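Local coordinates for protein double Glycine Motif Protease domain from AMS/PCAT Transporter (Lachnospiraceae bacterium C6A11, PDB 6MPZ) that probably cleaves leader peptides after a double-glycine motif, as the C39-family cysteine protease domain of a transporter that matures and exports peptides such as lantibiotics, at residues E26-L32 / V48-V54; C93-F99 / S133-L139; N100-V104 / I115-A119. Residues are numbered along the deposited sequence.

Contact 1 of 3, residues E26-L32 / V48-V54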
ATOM      1  N   GLU A  26      -7.290   3.449 -10.811  1.00 38.30           N
ATOM      2  CA  GLU A  26      -5.823   3.591 -10.644  1.00 36.94           C
ATOM      3  C   GLU A  26      -5.266   3.521  -9.221  1.00 32.54           C
ATOM      4  O   GLU A  26      -4.041   3.620  -9.066  1.00 36.48           O
ATOM      5  CB  GLU A  26      -5.345   4.892 -11.332  1.00 37.98           C
ATOM      6  CG  GLU A  26      -5.632   4.909 -12.819  1.00 42.65           C
ATOM      7  CD  GLU A  26      -5.335   6.232 -13.504  1.00 43.86           C
ATOM      8  OE1 GLU A  26      -4.706   7.132 -12.913  1.00 42.33           O
ATOM      9  OE2 GLU A  26      -5.749   6.343 -14.678  1.00 47.17           O
ATOM     10  N   CYS A  27      -6.105   3.299  -8.212  1.00 31.34           N
ATOM     11  CA  CYS A  27      -5.656   3.373  -6.775  1.00 32.36           C
ATOM     12  C   CYS A  27      -4.388   2.536  -6.455  1.00 30.18           C
ATOM     13  O   CYS A  27      -3.525   3.005  -5.710  1.00 29.15           O
ATOM     14  CB  CYS A  27      -6.781   2.997  -5.803  1.00 33.64           C
ATOM     15  SG  CYS A  27      -7.467   1.354  -6.070  1.00 35.40           S
ATOM     16  N   GLY A  28      -4.306   1.324  -7.015  1.00 27.99           N
ATOM     17  CA  GLY A  28      -3.142   0.425  -6.874  1.00 27.52           C
ATOM     18  C   GLY A  28      -1.865   1.109  -7.290  1.00 28.14           C
ATOM     19  O   GLY A  28      -0.879   1.135  -6.552  1.00 31.00           O
ATOM     20  N   ALA A  29      -1.897   1.678  -8.486  1.00 28.56           N
ATOM     21  CA  ALA A  29      -0.759   2.380  -9.058  1.00 27.97           C
ATOM     22  C   ALA A  29      -0.365   3.673  -8.322  1.00 26.12           C
ATOM     23  O   ALA A  29       0.825   3.938  -8.124  1.00 23.44           O
ATOM     24  CB  ALA A  29      -1.038   2.688 -10.524  1.00 29.33           C
ATOM     25  N   ALA A  30      -1.368   4.478  -7.948  1.00 23.90           N
ATOM     26  CA  ALA A  30      -1.130   5.670  -7.161  1.00 25.66           C
ATOM     27  C   ALA A  30      -0.482   5.299  -5.803  1.00 25.16           C
ATOM     28  O   ALA A  30       0.464   5.940  -5.392  1.00 22.34           O
ATOM     29  CB  ALA A  30      -2.449   6.410  -6.942  1.00 27.86           C
ATOM     30  N   SER A  31      -0.961   4.214  -5.180  1.00 23.74           N
ATOM     31  CA  SER A  31      -0.479   3.767  -3.896  1.00 23.02           C
ATOM     32  C   SER A  31       0.973   3.298  -4.071  1.00 22.48           C
ATOM     33  O   SER A  31       1.807   3.681  -3.287  1.00 20.59           O
ATOM     34  CB  SER A  31      -1.354   2.620  -3.301  1.00 22.93           C
ATOM     35  OG  SER A  31      -2.699   3.060  -3.053  1.00 25.37           O
ATOM     36  N   LEU A  32       1.288   2.495  -5.083  1.00 22.52           N
ATOM     37  CA  LEU A  32       2.724   2.128  -5.251  1.00 25.15           C
ATOM     38  C   LEU A  32       3.599   3.372  -5.611  1.00 28.09           C
ATOM     39  O   LEU A  32       4.776   3.422  -5.291  1.00 29.15           O
ATOM     40  CB  LEU A  32       2.903   1.055  -6.281  1.00 24.35           C
ATOM     41  CG  LEU A  32       4.353   0.588  -6.566  1.00 23.10           C
ATOM     42  CD1 LEU A  32       5.053   0.071  -5.340  1.00 23.79           C
ATOM     43  CD2 LEU A  32       4.300  -0.524  -7.596  1.00 22.61           C
ATOM     44  N   VAL A  48       4.098   3.320 -13.868  1.00 30.88           N
ATOM     45  CA  VAL A  48       3.630   2.537 -12.727  1.00 30.64           C
ATOM     46  C   VAL A  48       2.269   1.867 -13.047  1.00 32.60           C
ATOM     47  O   VAL A  48       2.044   0.697 -12.697  1.00 28.28           O
ATOM     48  CB  VAL A  48       3.533   3.377 -11.426  1.00 29.95           C
ATOM     49  CG1 VAL A  48       3.021   2.524 -10.261  1.00 31.91           C
ATOM     50  CG2 VAL A  48       4.863   4.048 -11.059  1.00 29.87           C
ATOM     51  N   ARG A  49       1.373   2.611 -13.688  1.00 39.13           N
ATOM     52  CA  ARG A  49       0.041   2.086 -14.040  1.00 41.11           C
ATOM     53  C   ARG A  49       0.194   0.838 -14.890  1.00 40.84           C
ATOM     54  O   ARG A  49      -0.413  -0.189 -14.635  1.00 39.33           O
ATOM     55  CB  ARG A  49      -0.741   3.057 -14.894  1.00 44.03           C
ATOM     56  CG  ARG A  49      -1.266   4.297 -14.242  1.00 49.63           C
ATOM     57  CD  ARG A  49      -2.191   5.005 -15.225  1.00 53.81           C
ATOM     58  NE  ARG A  49      -2.372   6.392 -14.853  1.00 62.39           N
ATOM     59  CZ  ARG A  49      -1.998   7.467 -15.551  1.00 61.97           C
ATOM     60  NH1 ARG A  49      -1.403   7.390 -16.742  1.00 60.73           N
ATOM     61  NH2 ARG A  49      -2.260   8.667 -15.030  1.00 65.47           N
ATOM     62  N   VAL A  50       1.018   0.970 -15.911  1.00 40.59           N
ATOM     63  CA  VAL A  50       1.238  -0.093 -16.881  1.00 43.69           C
ATOM     64  C   VAL A  50       1.954  -1.269 -16.238  1.00 39.39           C
ATOM     65  O   VAL A  50       1.613  -2.399 -16.522  1.00 37.12           O
ATOM     66  CB  VAL A  50       1.966   0.497 -18.129  1.00 41.15           C
ATOM     67  CG1 VAL A  50       3.077  -0.388 -18.640  1.00 41.27           C
ATOM     68  CG2 VAL A  50       0.924   0.808 -19.186  1.00 41.13           C
ATOM     69  N   ASP A  51       2.929  -1.006 -15.374  1.00 36.21           N
ATOM     70  CA  ASP A  51       3.644  -2.088 -14.684  1.00 37.13           C
ATOM     71  C   ASP A  51       2.791  -2.771 -13.623  1.00 38.04           C
ATOM     72  O   ASP A  51       3.002  -3.922 -13.352  1.00 39.17           O
ATOM     73  CB  ASP A  51       4.947  -1.605 -14.065  1.00 40.45           C
ATOM     74  CG  ASP A  51       5.929  -1.089 -15.109  1.00 39.72           C
ATOM     75  OD1 ASP A  51       5.758  -1.381 -16.290  1.00 43.01           O
ATOM     76  OD2 ASP A  51       6.879  -0.399 -14.742  1.00 42.66           O
ATOM     77  N   CYS A  52       1.804  -2.081 -13.056  1.00 37.35           N
ATOM     78  CA  CYS A  52       0.870  -2.714 -12.127  1.00 35.99           C
ATOM     79  C   CYS A  52      -0.220  -3.487 -12.844  1.00 37.54           C
ATOM     80  O   CYS A  52      -0.994  -4.206 -12.212  1.00 34.73           O
ATOM     81  CB  CYS A  52       0.235  -1.664 -11.204  1.00 36.56           C
ATOM     82  SG  CYS A  52       1.402  -1.100  -9.937  1.00 34.73           S
ATOM     83  N   GLY A  53      -0.330  -3.301 -14.163  1.00 37.99           N
ATOM     84  CA  GLY A  53      -1.380  -3.910 -14.947  1.00 37.26           C
ATOM     85  C   GLY A  53      -2.773  -3.381 -14.680  1.00 36.30           C
ATOM     86  O   GLY A  53      -3.713  -4.166 -14.631  1.00 43.40           O
ATOM     87  N   VAL A  54      -2.937  -2.078 -14.546  1.00 39.59           N
ATOM     88  CA  VAL A  54      -4.302  -1.504 -14.400  1.00 47.33           C
ATOM     89  C   VAL A  54      -5.199  -1.966 -15.542  1.00 49.37           C
ATOM     90  O   VAL A  54      -4.828  -1.898 -16.703  1.00 53.60           O
ATOM     91  CB  VAL A  54      -4.367   0.041 -14.291  1.00 50.74           C
ATOM     92  CG1 VAL A  54      -3.755   0.501 -12.968  1.00 58.89           C
ATOM     93  CG2 VAL A  54      -3.728   0.742 -15.484  1.00 59.87           C
TER
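E26, at the start of the segment, reaches across to helix 45-52, where its OE1 lies 3.1 Å from R49 NE: a salt bridge whose hydrogen bond is weak, OE1 also taking a weak bond from M22 N. C27 turns away from this contact, and its SG is covalently linked to the backbone of the bound peptide aldehyde, consistent with its being the C39 nucleophile. G28, without a side chain, keeps the surface low beside C52 and V54. A29 CB is 3.7 Å from R49 CA and 4.1 Å from V48 CG1; the small methyl lets R49 and V48 come close, and the axes of 27-32 and 48-52 come within 8.7 Å, their N-to-C directions 118° apart. S31 OG bonds to C27 O at 2.8 Å, satisfying a buried hydroxyl within its own helix. L32 closes the apolar seam, CD2 lying 3.8 Å from C52 SG. Helix 45-52 ends in a Schellman motif at G53. L32 also packs on helix 61-70, while C27 and S31 face strand 101-109.

Contact 2 of 3, residues C93-F99 / S133-L139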
ATOM      1  N   CYS A  93       3.103   1.159   3.982  1.00 24.66           N
ATOM      2  CA  CYS A  93       2.689  -0.142   3.431  1.00 26.60           C
ATOM      3  C   CYS A  93       1.385   0.121   2.673  1.00 27.00           C
ATOM      4  O   CYS A  93       0.714   1.167   2.903  1.00 27.02           O
ATOM      5  CB  CYS A  93       2.456  -1.214   4.539  1.00 26.83           C
ATOM      6  SG  CYS A  93       1.193  -0.791   5.798  1.00 29.67           S
ATOM      7  N   ILE A  94       1.006  -0.809   1.808  1.00 25.40           N
ATOM      8  CA  ILE A  94      -0.235  -0.674   1.052  1.00 27.14           C
ATOM      9  C   ILE A  94      -1.228  -1.656   1.647  1.00 27.57           C
ATOM     10  O   ILE A  94      -0.866  -2.811   1.913  1.00 23.15           O
ATOM     11  CB  ILE A  94      -0.022  -0.950  -0.482  1.00 28.80           C
ATOM     12  CG1 ILE A  94       0.909   0.121  -1.109  1.00 27.50           C
ATOM     13  CG2 ILE A  94      -1.357  -0.920  -1.202  1.00 27.70           C
ATOM     14  CD1 ILE A  94       1.340  -0.107  -2.547  1.00 27.23           C
ATOM     15  N   ILE A  95      -2.479  -1.202   1.840  1.00 27.22           N
ATOM     16  CA  ILE A  95      -3.487  -2.030   2.420  1.00 29.61           C
ATOM     17  C   ILE A  95      -4.745  -2.006   1.555  1.00 30.53           C
ATOM     18  O   ILE A  95      -5.076  -0.974   0.946  1.00 31.51           O
ATOM     19  CB  ILE A  95      -3.821  -1.674   3.897  1.00 32.01           C
ATOM     20  CG1 ILE A  95      -4.414  -0.260   4.048  1.00 32.73           C
ATOM     21  CG2 ILE A  95      -2.601  -1.832   4.751  1.00 32.81           C
ATOM     22  CD1 ILE A  95      -4.999   0.082   5.419  1.00 33.51           C
ATOM     23  N   HIS A  96      -5.408  -3.171   1.514  1.00 29.35           N
ATOM     24  CA  HIS A  96      -6.681  -3.404   0.813  1.00 31.26           C
ATOM     25  C   HIS A  96      -7.805  -2.795   1.684  1.00 27.65           C
ATOM     26  O   HIS A  96      -7.746  -2.875   2.896  1.00 28.42           O
ATOM     27  CB  HIS A  96      -6.802  -4.936   0.612  1.00 31.68           C
ATOM     28  CG  HIS A  96      -7.886  -5.378  -0.329  1.00 33.49           C
ATOM     29  ND1 HIS A  96      -8.171  -4.740  -1.518  1.00 34.86           N
ATOM     30  CD2 HIS A  96      -8.710  -6.451  -0.279  1.00 34.52           C
ATOM     31  CE1 HIS A  96      -9.150  -5.371  -2.129  1.00 34.42           C
ATOM     32  NE2 HIS A  96      -9.489  -6.416  -1.402  1.00 36.63           N
ATOM     33  N   TRP A  97      -8.797  -2.167   1.066  1.00 31.30           N
ATOM     34  CA  TRP A  97      -9.727  -1.248   1.759  1.00 29.37           C
ATOM     35  C   TRP A  97     -11.129  -1.395   1.183  1.00 33.08           C
ATOM     36  O   TRP A  97     -11.322  -1.178  -0.019  1.00 33.60           O
ATOM     37  CB  TRP A  97      -9.233   0.198   1.552  1.00 30.18           C
ATOM     38  CG  TRP A  97      -9.823   1.306   2.418  1.00 31.04           C
ATOM     39  CD1 TRP A  97     -10.766   2.226   2.057  1.00 30.43           C
ATOM     40  CD2 TRP A  97      -9.448   1.635   3.760  1.00 32.22           C
ATOM     41  NE1 TRP A  97     -10.993   3.112   3.092  1.00 32.21           N
ATOM     42  CE2 TRP A  97     -10.213   2.763   4.151  1.00 32.07           C
ATOM     43  CE3 TRP A  97      -8.540   1.075   4.679  1.00 31.41           C
ATOM     44  CZ2 TRP A  97     -10.116   3.330   5.426  1.00 34.02           C
ATOM     45  CZ3 TRP A  97      -8.434   1.652   5.949  1.00 31.14           C
ATOM     46  CH2 TRP A  97      -9.227   2.750   6.314  1.00 31.48           C
ATOM     47  N   ASN A  98     -12.088  -1.729   2.050  1.00 37.61           N
ATOM     48  CA  ASN A  98     -13.497  -1.990   1.681  1.00 39.83           C
ATOM     49  C   ASN A  98     -13.690  -3.026   0.562  1.00 44.58           C
ATOM     50  O   ASN A  98     -14.649  -2.937  -0.175  1.00 51.35           O
ATOM     51  CB  ASN A  98     -14.190  -0.668   1.326  1.00 38.59           C
ATOM     52  CG  ASN A  98     -14.182   0.302   2.477  1.00 43.37           C
ATOM     53  OD1 ASN A  98     -14.246  -0.116   3.632  1.00 55.78           O
ATOM     54  ND2 ASN A  98     -14.069   1.590   2.184  1.00 34.58           N
ATOM     55  N   PHE A  99     -12.742  -3.955   0.419  1.00 43.77           N
ATOM     56  CA  PHE A  99     -12.758  -5.027  -0.611  1.00 46.73           C
ATOM     57  C   PHE A  99     -12.654  -4.542  -2.073  1.00 44.92           C
ATOM     58  O   PHE A  99     -12.745  -5.328  -2.979  1.00 45.50           O
ATOM     59  CB  PHE A  99     -13.969  -5.979  -0.401  1.00 46.77           C
ATOM     60  CG  PHE A  99     -14.011  -6.602   0.969  1.00 46.15           C
ATOM     61  CD1 PHE A  99     -13.225  -7.722   1.255  1.00 45.17           C
ATOM     62  CD2 PHE A  99     -14.769  -6.039   2.000  1.00 46.12           C
ATOM     63  CE1 PHE A  99     -13.211  -8.286   2.533  1.00 42.91           C
ATOM     64  CE2 PHE A  99     -14.759  -6.600   3.272  1.00 47.29           C
ATOM     65  CZ  PHE A  99     -13.972  -7.728   3.540  1.00 44.85           C
ATOM     66  N   SER A 133     -12.810  -1.159   7.803  1.00 40.67           N
ATOM     67  CA  SER A 133     -12.438  -0.869   6.412  1.00 39.13           C
ATOM     68  C   SER A 133     -11.194  -1.660   5.921  1.00 41.15           C
ATOM     69  O   SER A 133     -11.152  -2.134   4.766  1.00 40.69           O
ATOM     70  CB  SER A 133     -12.176   0.626   6.217  1.00 37.39           C
ATOM     71  OG  SER A 133     -13.371   1.342   6.340  1.00 40.24           O
ATOM     72  N   PHE A 134     -10.209  -1.837   6.790  1.00 35.97           N
ATOM     73  CA  PHE A 134      -9.075  -2.707   6.449  1.00 35.54           C
ATOM     74  C   PHE A 134      -9.552  -4.182   6.315  1.00 35.60           C
ATOM     75  O   PHE A 134     -10.101  -4.742   7.244  1.00 37.47           O
ATOM     76  CB  PHE A 134      -8.027  -2.563   7.511  1.00 31.21           C
ATOM     77  CG  PHE A 134      -6.874  -3.513   7.400  1.00 31.38           C
ATOM     78  CD1 PHE A 134      -6.110  -3.550   6.262  1.00 33.47           C
ATOM     79  CD2 PHE A 134      -6.552  -4.353   8.453  1.00 29.92           C
ATOM     80  CE1 PHE A 134      -5.028  -4.420   6.168  1.00 34.48           C
ATOM     81  CE2 PHE A 134      -5.460  -5.221   8.365  1.00 31.99           C
ATOM     82  CZ  PHE A 134      -4.705  -5.259   7.210  1.00 32.36           C
ATOM     83  N   THR A 135      -9.330  -4.789   5.155  1.00 32.96           N
ATOM     84  CA  THR A 135      -9.814  -6.159   4.883  1.00 32.75           C
ATOM     85  C   THR A 135      -8.894  -7.249   5.367  1.00 33.00           C
ATOM     86  O   THR A 135      -9.251  -8.424   5.322  1.00 36.02           O
ATOM     87  CB  THR A 135      -9.942  -6.438   3.361  1.00 32.52           C
ATOM     88  OG1 THR A 135      -8.631  -6.543   2.770  1.00 29.21           O
ATOM     89  CG2 THR A 135     -10.731  -5.388   2.693  1.00 31.34           C
ATOM     90  N   GLY A 136      -7.671  -6.883   5.717  1.00 28.50           N
ATOM     91  CA  GLY A 136      -6.716  -7.832   6.213  1.00 25.75           C
ATOM     92  C   GLY A 136      -5.482  -7.984   5.377  1.00 28.10           C
ATOM     93  O   GLY A 136      -4.468  -8.478   5.916  1.00 30.22           O
ATOM     94  N   ILE A 137      -5.522  -7.576   4.096  1.00 30.00           N
ATOM     95  CA  ILE A 137      -4.366  -7.767   3.187  1.00 30.56           C
ATOM     96  C   ILE A 137      -3.444  -6.510   3.193  1.00 29.03           C
ATOM     97  O   ILE A 137      -3.905  -5.404   2.971  1.00 26.37           O
ATOM     98  CB  ILE A 137      -4.801  -8.059   1.723  1.00 31.38           C
ATOM     99  CG1 ILE A 137      -5.812  -9.231   1.637  1.00 36.35           C
ATOM    100  CG2 ILE A 137      -3.583  -8.369   0.870  1.00 31.28           C
ATOM    101  CD1 ILE A 137      -5.341 -10.575   2.189  1.00 35.24           C
ATOM    102  N   CYS A 138      -2.135  -6.736   3.361  1.00 27.12           N
ATOM    103  CA  CYS A 138      -1.176  -5.716   3.614  1.00 29.26           C
ATOM    104  C   CYS A 138       0.060  -6.032   2.819  1.00 30.41           C
ATOM    105  O   CYS A 138       0.591  -7.124   2.941  1.00 29.76           O
ATOM    106  CB  CYS A 138      -0.795  -5.692   5.102  1.00 29.91           C
ATOM    107  SG  CYS A 138       0.529  -4.519   5.528  1.00 33.73           S
ATOM    108  N   LEU A 139       0.527  -5.073   2.033  1.00 30.80           N
ATOM    109  CA  LEU A 139       1.733  -5.268   1.263  1.00 32.48           C
ATOM    110  C   LEU A 139       2.797  -4.449   1.959  1.00 31.71           C
ATOM    111  O   LEU A 139       2.603  -3.281   2.167  1.00 29.46           O
ATOM    112  CB  LEU A 139       1.526  -4.831  -0.198  1.00 30.71           C
ATOM    113  CG  LEU A 139       0.211  -5.322  -0.873  1.00 33.02           C
ATOM    114  CD1 LEU A 139       0.006  -4.702  -2.255  1.00 31.39           C
ATOM    115  CD2 LEU A 139       0.106  -6.843  -0.901  1.00 32.76           C
TER
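This is an antiparallel strand pairing in the papain-like C39 peptidase fold: strand 93-97 pairs with strand 137-142 within the central antiparallel sheet and, past a corner at G136, with the short strand 134-135, the two parts separated by a beta bulge. I94 and L139 form a hydrogen-bonded pair, with I94 N to L139 O at 3.0 Å and L139 N to I94 O at 2.7 Å. I95 and C138 follow as a non-hydrogen-bonded pair, and H96 N still reaches I137 O at 3.1 Å. The register then slips by two, so that W97 pairs with F134. The shift coincides with the corner at G136, whose phi of 118° and psi of -20° would jam a CB against the preceding carbonyl, so glycine suits it.

The two faces differ in their cover. I94 and L139, branched aliphatics, meet at 4.1 Å (CB to CD1) and both pack against V64 of helix 61-70. On the face of I95, F134 and C138, I95 CB lies 3.8 Å from F134 CE1, and L85 of helix 82-88 covers F134 and C138. H96 packs on the backbone of the bound peptide and I137 on one of its apolar side chains, so these two side chains line part of where the leader-based peptide lies.

Beyond the bulge, N98 N bonds to S133 O at 2.9 Å. N98 and F99 both have positive phi as the chain turns toward strand 101-109. T135 CG2 sits over the F99 ring, 3.7 Å from its centroid, and S133 CB makes the corresponding CH-pi contact with W97, 3.5 Å from the centroid of the six-membered ring.

Contact 3 of 3, residues N100-V104 / I115-A119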
ATOM      1  N   ASN A 100     -12.348  -3.267  -2.250  1.00 43.97           N
ATOM      2  CA  ASN A 100     -12.539  -2.432  -3.446  1.00 47.55           C
ATOM      3  C   ASN A 100     -11.344  -1.616  -3.954  1.00 42.40           C
ATOM      4  O   ASN A 100     -11.348  -1.123  -5.077  1.00 44.67           O
ATOM      5  CB  ASN A 100     -13.356  -1.218  -2.933  1.00 49.52           C
ATOM      6  CG  ASN A 100     -14.776  -1.319  -3.239  1.00 51.57           C
ATOM      7  OD1 ASN A 100     -15.445  -0.329  -3.480  1.00 63.74           O
ATOM      8  ND2 ASN A 100     -15.277  -2.529  -3.209  1.00 63.43           N
ATOM      9  N   HIS A 101     -10.420  -1.334  -3.034  1.00 38.94           N
ATOM     10  CA  HIS A 101      -9.636  -0.088  -3.049  1.00 38.46           C
ATOM     11  C   HIS A 101      -8.290  -0.382  -2.369  1.00 36.76           C
ATOM     12  O   HIS A 101      -8.145  -1.348  -1.575  1.00 34.96           O
ATOM     13  CB  HIS A 101     -10.454   1.037  -2.357  1.00 36.85           C
ATOM     14  CG  HIS A 101      -9.900   2.430  -2.507  1.00 35.70           C
ATOM     15  ND1 HIS A 101      -9.665   3.023  -3.727  1.00 37.47           N
ATOM     16  CD2 HIS A 101      -9.601   3.370  -1.580  1.00 36.64           C
ATOM     17  CE1 HIS A 101      -9.235   4.258  -3.554  1.00 36.41           C
ATOM     18  NE2 HIS A 101      -9.158   4.486  -2.256  1.00 38.28           N
ATOM     19  N   PHE A 102      -7.297   0.397  -2.763  1.00 33.30           N
ATOM     20  CA  PHE A 102      -6.001   0.371  -2.129  1.00 31.53           C
ATOM     21  C   PHE A 102      -5.709   1.773  -1.637  1.00 33.23           C
ATOM     22  O   PHE A 102      -5.952   2.761  -2.349  1.00 36.23           O
ATOM     23  CB  PHE A 102      -4.905  -0.070  -3.083  1.00 29.93           C
ATOM     24  CG  PHE A 102      -4.964  -1.508  -3.452  1.00 30.91           C
ATOM     25  CD1 PHE A 102      -4.724  -2.490  -2.502  1.00 30.24           C
ATOM     26  CD2 PHE A 102      -5.247  -1.897  -4.765  1.00 30.99           C
ATOM     27  CE1 PHE A 102      -4.782  -3.819  -2.845  1.00 30.97           C
ATOM     28  CE2 PHE A 102      -5.322  -3.234  -5.097  1.00 30.00           C
ATOM     29  CZ  PHE A 102      -5.085  -4.187  -4.141  1.00 29.26           C
ATOM     30  N   VAL A 103      -5.199   1.845  -0.404  1.00 31.95           N
ATOM     31  CA  VAL A 103      -4.716   3.070   0.177  1.00 26.66           C
ATOM     32  C   VAL A 103      -3.319   2.835   0.755  1.00 28.81           C
ATOM     33  O   VAL A 103      -2.897   1.683   0.936  1.00 30.70           O
ATOM     34  CB  VAL A 103      -5.677   3.602   1.221  1.00 27.03           C
ATOM     35  CG1 VAL A 103      -7.065   3.809   0.615  1.00 25.38           C
ATOM     36  CG2 VAL A 103      -5.732   2.684   2.461  1.00 25.84           C
ATOM     37  N   VAL A 104      -2.603   3.935   1.036  1.00 30.11           N
ATOM     38  CA  VAL A 104      -1.275   3.858   1.669  1.00 28.02           C
ATOM     39  C   VAL A 104      -1.365   4.144   3.159  1.00 27.24           C
ATOM     40  O   VAL A 104      -1.820   5.223   3.529  1.00 31.17           O
ATOM     41  CB  VAL A 104      -0.283   4.850   1.069  1.00 26.86           C
ATOM     42  CG1 VAL A 104       1.082   4.719   1.784  1.00 25.16           C
ATOM     43  CG2 VAL A 104      -0.129   4.566  -0.403  1.00 27.44           C
ATOM     44  N   ILE A 115      -3.484   7.763   6.689  1.00 29.76           N
ATOM     45  CA  ILE A 115      -3.583   7.162   5.374  1.00 30.88           C
ATOM     46  C   ILE A 115      -3.464   8.244   4.284  1.00 33.33           C
ATOM     47  O   ILE A 115      -3.882   9.389   4.482  1.00 34.59           O
ATOM     48  CB  ILE A 115      -4.922   6.396   5.331  1.00 35.18           C
ATOM     49  CG1 ILE A 115      -4.768   5.076   6.106  1.00 32.70           C
ATOM     50  CG2 ILE A 115      -5.434   6.166   3.933  1.00 39.71           C
ATOM     51  CD1 ILE A 115      -6.053   4.414   6.456  1.00 34.03           C
ATOM     52  N   ASN A 116      -2.819   7.890   3.177  1.00 30.84           N
ATOM     53  CA  ASN A 116      -2.939   8.639   1.902  1.00 31.03           C
ATOM     54  C   ASN A 116      -3.850   7.804   1.035  1.00 31.93           C
ATOM     55  O   ASN A 116      -3.461   6.751   0.551  1.00 31.66           O
ATOM     56  CB  ASN A 116      -1.553   8.828   1.240  1.00 30.49           C
ATOM     57  CG  ASN A 116      -0.729   9.953   1.889  1.00 30.60           C
ATOM     58  OD1 ASN A 116      -1.257  10.726   2.713  1.00 29.30           O
ATOM     59  ND2 ASN A 116       0.584  10.022   1.555  1.00 28.03           N
ATOM     60  N   ASP A 117      -5.102   8.242   0.947  1.00 35.62           N
ATOM     61  CA  ASP A 117      -6.113   7.617   0.140  1.00 34.88           C
ATOM     62  C   ASP A 117      -6.050   8.251  -1.277  1.00 37.47           C
ATOM     63  O   ASP A 117      -6.237   9.458  -1.416  1.00 35.87           O
ATOM     64  CB  ASP A 117      -7.491   7.860   0.764  1.00 32.70           C
ATOM     65  CG  ASP A 117      -8.616   7.192  -0.015  1.00 36.21           C
ATOM     66  OD1 ASP A 117      -8.525   6.937  -1.257  1.00 34.36           O
ATOM     67  OD2 ASP A 117      -9.628   6.903   0.629  1.00 37.26           O
ATOM     68  N   PRO A 118      -5.807   7.443  -2.335  1.00 36.25           N
ATOM     69  CA  PRO A 118      -5.701   8.023  -3.697  1.00 33.61           C
ATOM     70  C   PRO A 118      -6.972   8.726  -4.197  1.00 35.02           C
ATOM     71  O   PRO A 118      -6.887   9.564  -5.091  1.00 32.19           O
ATOM     72  CB  PRO A 118      -5.350   6.824  -4.575  1.00 33.21           C
ATOM     73  CG  PRO A 118      -4.865   5.775  -3.667  1.00 35.01           C
ATOM     74  CD  PRO A 118      -5.490   6.007  -2.319  1.00 36.75           C
ATOM     75  N   ALA A 119      -8.124   8.386  -3.621  1.00 38.37           N
ATOM     76  CA  ALA A 119      -9.402   9.062  -3.921  1.00 37.78           C
ATOM     77  C   ALA A 119      -9.650  10.308  -3.103  1.00 42.03           C
ATOM     78  O   ALA A 119     -10.492  11.102  -3.479  1.00 44.17           O
ATOM     79  CB  ALA A 119     -10.572   8.102  -3.726  1.00 34.76           C
TER
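I115 enters the pairing with its beta-branched side chain against V103, whose CB lies 3.7 Å from I115 CG2; both also pack on W97, and such branched residues suit the extended backbone of a buried strand. N116 is paired with V104 by two backbone hydrogen bonds, V104 N to N116 O at 3.0 Å and N116 N to V104 O at 2.9 Å. The amide group of N116 is used elsewhere: its ND2 bonds to V16 O and its OD1 accepts from K106 NZ.

D117 follows at the end of strand 112-117, where the hairpin it makes with strand 101-109 carries part of the active site expected in a C39 peptidase. H101 NE2 donates to D117 OD1 at 2.7 Å, a His-carboxylate hydrogen bond, while H101 ND1 is bonded to the backbone of the bound peptide and the imidazole touches C27. Such geometry is consistent with a Cys-His-Asp triad in which the aspartate orients the histidine. D117 OD1 also accepts from A119 N at 2.8 Å, forming an Asx turn as the strand gives way to loop.

P118 has no backbone NH to offer the sheet; its CD packs 3.3 Å from F102 O and 4.0 Å from V103 CG1. A119, a small residue at the surface, brings its CB to 4.1 Å from H101 CE1.

In the fold
Along the chain contact 1 comes first, then strand 93-97 of contact 2, the whole of contact 3, and finally the 133-139 segment that completes contact 2. Contacts 2 and 3, their centres about 9 Å apart, both reach one antiparallel sheet, through the neighbouring strands 93-97 and 101-109. Contact 1 is helical, its centre about 12 Å from that of contact 3 and 15 Å from that of contact 2. Helix 27-38 packs against the sheet, S31 and L32 meeting I94. This brings C27 of contact 1 beside H101 of contact 3, assembling the probable catalytic site where helix meets sheet, with bound peptide touching all three contacts.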